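Side-chain contacts in activator of Hsp90 ATPase homologue 1/2-like C-terminal domain-containing protein (Rhodobacter sphaeroides, PDB 3PU2), which is of unknown function but belongs to the AHA1 family and may act as an activator of the Hsp90 ATPase: residues 32-35 against 36-39; 82-85 against 86-89; 141-144 against 145-148. All coordinates share one frame; numbering follows the deposited sequence.

Contact 1: residues 32-35 against 36-39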
loop_
_atom_site.group_PDB
_atom_site.type_symbol
_atom_site.label_atom_id
_atom_site.label_comp_id
_atom_site.label_asym_id
_atom_site.label_seq_id
_atom_site.Cartn_x
_atom_site.Cartn_y
_atom_site.Cartn_z
ATOM N N LEU A 32 7.703 3.713 -0.918
ATOM C CA LEU A 32 6.576 2.923 -1.402
ATOM C C LEU A 32 6.910 1.833 -2.422
ATOM O O LEU A 32 6.107 0.912 -2.631
ATOM C CB LEU A 32 5.535 3.860 -2.004
ATOM C CG LEU A 32 4.786 4.724 -0.993
ATOM C CD1 LEU A 32 4.231 5.947 -1.667
ATOM C CD2 LEU A 32 3.660 3.926 -0.383
ATOM N N THR A 33 8.089 1.917 -3.038
ATOM C CA THR A 33 8.462 0.949 -4.069
ATOM C C THR A 33 9.800 0.216 -3.926
ATOM O O THR A 33 10.144 -0.606 -4.774
ATOM C CB THR A 33 8.455 1.622 -5.454
ATOM O OG1 THR A 33 9.679 2.347 -5.635
ATOM C CG2 THR A 33 7.270 2.591 -5.573
ATOM N N SER A 34 10.558 0.498 -2.874
ATOM C CA SER A 34 11.838 -0.177 -2.699
ATOM C C SER A 34 11.751 -1.427 -1.815
ATOM O O SER A 34 11.157 -1.411 -0.746
ATOM C CB SER A 34 12.865 0.793 -2.126
ATOM O OG SER A 34 14.134 0.173 -2.044
ATOM N N PRO A 35 12.341 -2.539 -2.269
ATOM C CA PRO A 35 12.319 -3.787 -1.502
ATOM C C PRO A 35 13.131 -3.712 -0.213
ATOM O O PRO A 35 12.947 -4.527 0.686
ATOM C CB PRO A 35 12.904 -4.800 -2.485
ATOM C CG PRO A 35 12.502 -4.229 -3.824
ATOM C CD PRO A 35 12.823 -2.782 -3.639
ATOM N N ALA A 36 14.036 -2.745 -0.127
ATOM C CA ALA A 36 14.862 -2.601 1.068
ATOM C C ALA A 36 14.231 -1.689 2.127
ATOM O O ALA A 36 14.615 -1.736 3.294
ATOM C CB ALA A 36 16.244 -2.074 0.683
ATOM N N LEU A 37 13.265 -0.870 1.717
ATOM C CA LEU A 37 12.600 0.055 2.622
ATOM C C LEU A 37 11.188 -0.376 3.026
ATOM O O LEU A 37 10.737 -0.089 4.128
ATOM C CB LEU A 37 12.562 1.449 1.991
ATOM C CG LEU A 37 13.755 2.392 2.224
ATOM C CD1 LEU A 37 15.054 1.700 1.902
ATOM C CD2 LEU A 37 13.597 3.637 1.361
ATOM N N LEU A 38 10.487 -1.073 2.143
ATOM C CA LEU A 38 9.127 -1.511 2.443
ATOM C C LEU A 38 8.978 -2.339 3.715
ATOM O O LEU A 38 7.991 -2.200 4.427
ATOM C CB LEU A 38 8.555 -2.312 1.280
ATOM C CG LEU A 38 7.982 -1.535 0.104
ATOM C CD1 LEU A 38 7.786 -2.506 -1.032
ATOM C CD2 LEU A 38 6.666 -0.861 0.470
ATOM N N PRO A 39 9.931 -3.238 3.998
ATOM C CA PRO A 39 9.844 -4.066 5.204
ATOM C C PRO A 39 9.915 -3.272 6.505
ATOM O O PRO A 39 9.368 -3.686 7.529
ATOM C CB PRO A 39 11.039 -5.009 5.056
ATOM C CG PRO A 39 11.166 -5.156 3.583
ATOM C CD PRO A 39 11.001 -3.729 3.115
#
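The carbonyl oxygen of Ser34 takes two backbone N-H groups from the turn that follows. Leu38 N lies 3.0 Å from Ser34 O, nearly in line with the C=O bond, and its N-H points well at the oxygen (160°). Leu37 N lies 3.3 Å from the same Ser34 O, but it sits above the carbonyl plane and not on a lone pair. Together the two bonds fix the peptide that leads into Pro35. The Leu37 bond closes a type I beta turn, Ser34 to Leu37, just past the end of helix 25-33, and the Leu38 bond widens it by one residue. Ser34 is the first residue to leave helical geometry.

The Ser34 side chain adds a third link. Its OG stands anti to the backbone N (chi1 -176°), beside the carbonyl carbon, which turns it toward the next peptides. Ala36 N makes a weak hydrogen bond of 3.5 Å to Ser34 OG.

Leu38 closes the inner side of the turn. Its CG is anti to the carbonyl carbon (chi1 -81°), and the branch reaches back toward the helix end. There CD2 of Leu38 lies 3.6 Å from Leu32 O. Its CG and CD1 pack alongside Ser34 O, so apolar groups line that oxygen. The ring of Pro39 meets Pro35 O through CD, at 3.2 Å.

Thr33 OG1 bonds back to Trp29 O within the helix. Leu38 packs on Cys52 and Phe54 of strand 49-54, and Pro35 also touches Phe54. Leu32 meets Trp41 in the loop beyond. The turn thus carries the chain off helix 25-33 and against strand 49-54.

Contact 2: residues 82-85 against 86-89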
loop_
_atom_site.group_PDB
_atom_site.type_symbol
_atom_site.label_atom_id
_atom_site.label_comp_id
_atom_site.label_asym_id
_atom_site.label_seq_id
_atom_site.Cartn_x
_atom_site.Cartn_y
_atom_site.Cartn_z
ATOM N N LEU A 82 1.508 -0.107 -14.674
ATOM C CA LEU A 82 2.155 1.080 -15.208
ATOM C C LEU A 82 2.850 1.844 -14.087
ATOM O O LEU A 82 2.399 1.810 -12.939
ATOM C CB LEU A 82 1.139 1.972 -15.933
ATOM C CG LEU A 82 0.411 3.129 -15.250
ATOM C CD1 LEU A 82 1.407 4.088 -14.626
ATOM C CD2 LEU A 82 -0.430 3.868 -16.303
ATOM N N ALA A 83 3.934 2.540 -14.426
ATOM C CA ALA A 83 4.701 3.285 -13.430
ATOM C C ALA A 83 5.347 4.568 -13.957
ATOM O O ALA A 83 6.267 4.538 -14.791
ATOM C CB ALA A 83 5.776 2.375 -12.816
ATOM N N GLU A 84 4.867 5.692 -13.434
ATOM C CA GLU A 84 5.363 7.012 -13.800
ATOM C C GLU A 84 6.050 7.687 -12.596
ATOM O O GLU A 84 5.482 8.583 -11.967
ATOM C CB GLU A 84 4.186 7.864 -14.271
ATOM C CG GLU A 84 3.423 7.268 -15.445
ATOM C CD GLU A 84 2.037 7.870 -15.617
ATOM O OE1 GLU A 84 1.858 9.076 -15.336
ATOM O OE2 GLU A 84 1.123 7.136 -16.047
ATOM N N PRO A 85 7.275 7.256 -12.247
ATOM C CA PRO A 85 7.915 7.910 -11.100
ATOM C C PRO A 85 8.051 9.419 -11.233
ATOM O O PRO A 85 8.506 9.915 -12.261
ATOM C CB PRO A 85 9.280 7.196 -10.978
ATOM C CG PRO A 85 9.481 6.469 -12.308
ATOM C CD PRO A 85 8.058 6.089 -12.706
ATOM N N PRO A 86 7.686 10.162 -10.175
ATOM C CA PRO A 86 7.174 9.547 -8.949
ATOM C C PRO A 86 5.681 9.632 -8.600
ATOM O O PRO A 86 5.287 9.257 -7.494
ATOM C CB PRO A 86 8.172 10.005 -7.913
ATOM C CG PRO A 86 8.399 11.437 -8.331
ATOM C CD PRO A 86 8.419 11.405 -9.851
ATOM N N HIS A 87 4.841 10.070 -9.531
ATOM C CA HIS A 87 3.470 10.453 -9.219
ATOM C C HIS A 87 2.404 9.390 -9.361
ATOM O O HIS A 87 1.294 9.554 -8.853
ATOM C CB HIS A 87 3.023 11.664 -10.049
ATOM C CG HIS A 87 3.972 12.060 -11.140
ATOM N ND1 HIS A 87 4.989 12.972 -10.945
ATOM C CD2 HIS A 87 4.033 11.705 -12.446
ATOM C CE1 HIS A 87 5.630 13.165 -12.085
ATOM N NE2 HIS A 87 5.071 12.408 -13.011
ATOM N N ARG A 88 2.715 8.313 -10.056
ATOM C CA ARG A 88 1.692 7.304 -10.245
ATOM C C ARG A 88 2.215 5.893 -10.403
ATOM O O ARG A 88 3.261 5.666 -11.004
ATOM C CB ARG A 88 0.843 7.686 -11.459
ATOM C CG ARG A 88 -0.557 7.140 -11.408
ATOM C CD ARG A 88 -1.432 7.704 -12.516
ATOM N NE ARG A 88 -1.002 7.279 -13.843
ATOM C CZ ARG A 88 -1.840 7.006 -14.837
ATOM N NH1 ARG A 88 -3.149 7.112 -14.648
ATOM N NH2 ARG A 88 -1.375 6.629 -16.018
ATOM N N LEU A 89 1.483 4.945 -9.836
ATOM C CA LEU A 89 1.836 3.531 -9.934
ATOM C C LEU A 89 0.543 2.755 -9.815
ATOM O O LEU A 89 -0.325 3.067 -8.989
ATOM C CB LEU A 89 2.792 3.099 -8.822
ATOM C CG LEU A 89 3.181 1.618 -8.887
ATOM C CD1 LEU A 89 4.543 1.480 -9.497
ATOM C CD2 LEU A 89 3.202 1.026 -7.489
#
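Arg88 and Glu84 pair across a beta hairpin that joins strands 73-84 and 88-93, with a classic beta bulge where His87 and Arg88 both face Glu84. Their side chains lie side by side and point the same way. Glu84 OE2 forms a salt bridge with Arg88 NH2, meeting it near the guanidinium plane and on the syn side of the carboxylate. A weak bond from Arg88 NE reaches the same oxygen. The two planes are 58° apart, so this is no flat two-oxygen pairing. Arg88 bends at chi3 (66°) to bring the guanidinium back to the carboxylate.

The backbones pair too. Glu84 N bonds to Arg88 O at 2.9 Å. Glu84 O accepts weak bonds from His87 N and Arg88 N, the double acceptance that marks the bulge.

Pro85 and Pro86 make the turn, with a cis peptide between them. Both rings touch Trp29 of helix 25-33, and Pro86 also meets Glu26. Leu89 lies on the other face of the sheet from the ion pair, where it touches Trp29 and Leu108. On that face Ala83 CB packs against Leu89 CD1 at 3.7 Å.

Contact 3: residues 141-144 against 145-148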
loop_
_atom_site.group_PDB
_atom_site.type_symbol
_atom_site.label_atom_id
_atom_site.label_comp_id
_atom_site.label_asym_id
_atom_site.label_seq_id
_atom_site.Cartn_x
_atom_site.Cartn_y
_atom_site.Cartn_z
ATOM N N THR A 141 -7.392 0.481 9.536
ATOM C CA THR A 141 -6.740 0.629 10.798
ATOM C C THR A 141 -5.315 0.210 10.706
ATOM O O THR A 141 -4.422 0.833 11.223
ATOM C CB THR A 141 -7.399 -0.276 11.787
ATOM O OG1 THR A 141 -8.266 0.498 12.602
ATOM C CG2 THR A 141 -6.385 -0.912 12.653
ATOM N N GLU A 142 -5.107 -0.886 10.035
ATOM C CA GLU A 142 -3.808 -1.416 9.922
ATOM C C GLU A 142 -3.019 -0.608 8.976
ATOM O O GLU A 142 -1.823 -0.607 9.023
ATOM C CB GLU A 142 -3.922 -2.799 9.401
ATOM C CG GLU A 142 -4.382 -3.715 10.404
ATOM C CD GLU A 142 -4.265 -5.084 9.929
ATOM O OE1 GLU A 142 -3.387 -5.312 9.115
ATOM O OE2 GLU A 142 -5.044 -5.949 10.333
HETATM N N MSE A 143 -3.699 0.069 8.092
HETATM C CA MSE A 143 -2.999 0.797 7.090
HETATM C C MSE A 143 -2.622 2.172 7.572
HETATM O O MSE A 143 -1.727 2.764 7.031
HETATM C CB MSE A 143 -3.823 0.813 5.817
HETATM C CG MSE A 143 -3.110 1.358 4.597
HETATM SE SE MSE A 143 -2.159 0.177 3.664
HETATM C CE MSE A 143 -0.557 0.841 3.869
ATOM N N GLU A 144 -3.243 2.645 8.638
ATOM C CA GLU A 144 -2.810 3.852 9.338
ATOM C C GLU A 144 -1.664 3.501 10.281
ATOM O O GLU A 144 -0.719 4.274 10.444
ATOM C CB GLU A 144 -3.968 4.487 10.114
ATOM C CG GLU A 144 -3.593 5.745 10.923
ATOM C CD GLU A 144 -2.755 6.773 10.145
ATOM O OE1 GLU A 144 -3.014 6.986 8.945
ATOM O OE2 GLU A 144 -1.842 7.386 10.743
ATOM N N GLU A 145 -1.737 2.328 10.897
ATOM C CA GLU A 145 -0.669 1.904 11.787
ATOM C C GLU A 145 0.620 1.821 10.955
ATOM O O GLU A 145 1.714 2.131 11.444
ATOM C CB GLU A 145 -1.004 0.541 12.408
ATOM C CG GLU A 145 0.099 -0.067 13.274
ATOM C CD GLU A 145 -0.299 -1.416 13.879
ATOM O OE1 GLU A 145 -0.688 -2.333 13.115
ATOM O OE2 GLU A 145 -0.219 -1.560 15.121
ATOM N N ALA A 146 0.489 1.414 9.694
ATOM C CA ALA A 146 1.649 1.302 8.831
ATOM C C ALA A 146 2.187 2.677 8.463
ATOM O O ALA A 146 3.398 2.906 8.530
ATOM C CB ALA A 146 1.307 0.515 7.575
ATOM N N TYR A 147 1.307 3.594 8.073
ATOM C CA TYR A 147 1.764 4.931 7.719
ATOM C C TYR A 147 2.470 5.578 8.900
ATOM O O TYR A 147 3.462 6.298 8.729
ATOM C CB TYR A 147 0.605 5.794 7.240
ATOM C CG TYR A 147 0.048 5.328 5.918
ATOM C CD1 TYR A 147 0.877 4.738 4.963
ATOM C CD2 TYR A 147 -1.308 5.467 5.617
ATOM C CE1 TYR A 147 0.370 4.300 3.749
ATOM C CE2 TYR A 147 -1.821 5.027 4.400
ATOM C CZ TYR A 147 -0.976 4.450 3.480
ATOM O OH TYR A 147 -1.475 4.025 2.283
ATOM N N ARG A 148 1.976 5.300 10.103
ATOM C CA ARG A 148 2.608 5.831 11.303
ATOM C C ARG A 148 4.054 5.325 11.296
ATOM O O ARG A 148 4.987 6.069 11.561
ATOM C CB ARG A 148 1.865 5.345 12.547
ATOM C CG ARG A 148 2.111 6.192 13.781
ATOM C CD ARG A 148 1.114 5.876 14.890
ATOM N NE ARG A 148 -0.252 6.280 14.553
ATOM C CZ ARG A 148 -1.198 5.451 14.120
ATOM N NH1 ARG A 148 -0.936 4.161 13.967
ATOM N NH2 ARG A 148 -2.411 5.918 13.849
#
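Met143 sends CG anti to the backbone N (chi1 -171°) and then bends at chi2 (87°), which swings its selenium and methyl group back toward Tyr147. Tyr147 has CG anti to the carbonyl carbon (chi1 -68°), a turn that lays its ring back along the helix, beside Met143. Residue 143 is a selenomethionine with two conformers; its side-chain contacts hold for one and are less certain. In this conformer CE stands above the ring plane, out past the rim, 3.6 Å from Tyr147 CE1. In the same conformer the selenium stands 5.1 Å from the ring centroid, obliquely, in a Met-aromatic contact.

The backbone oxygen of Met143 lies over the same face of the Tyr147 ring, offset toward the rim and 3.1 Å from Tyr147 CD2. The same oxygen accepts a weak bond from Tyr147 N.

Both residues lie in helix 139-156, the long C-terminal helix that packs on the antiparallel sheet in the Bet v 1-like (SRPBCC) fold. Regular i to i+4 bonds run through it, such as Arg148 N to Glu144 O at 2.9 Å. Tyr147 faces the sheet, where it meets Leu119 and Met121 and stands edge-to-face with Phe21. Replacing it with an alanine is likely to leave a gap beside Leu119 and Met121 and to rob Phe21 of its edge-to-face partner.

Glu144 and Arg148 meet one turn apart on another side of the helix. Their side chains cross at about a right angle. Glu144 OE2 stands over one face of the guanidinium, 3.5 Å from Arg148 NH2. No N-H points at the oxygen, so this salt bridge rests on charge alone. Glu144 OE2 also has a long, weak ion pair with Arg19.

Contact 2 lies at the surface, at a hairpin end of the sheet, while contacts 1 and 3 are each partly buried. All three are local. Contact 1 is a turn after a helix, held by backbone bonds with Leu38 packed on its inner side. Contact 2 ties two neighbouring strands and adds an ion pair with directed N-H bonds. Contact 3 stays within one helix, and its ion pair lacks such bonds. Helix 25-33 relates the first two: contact 1 leaves its end, and Trp29 of that helix meets the prolines of contact 2. Contacts 2 and 3 lie on opposite sides of the chain's centre, their own centres about 22 Å apart.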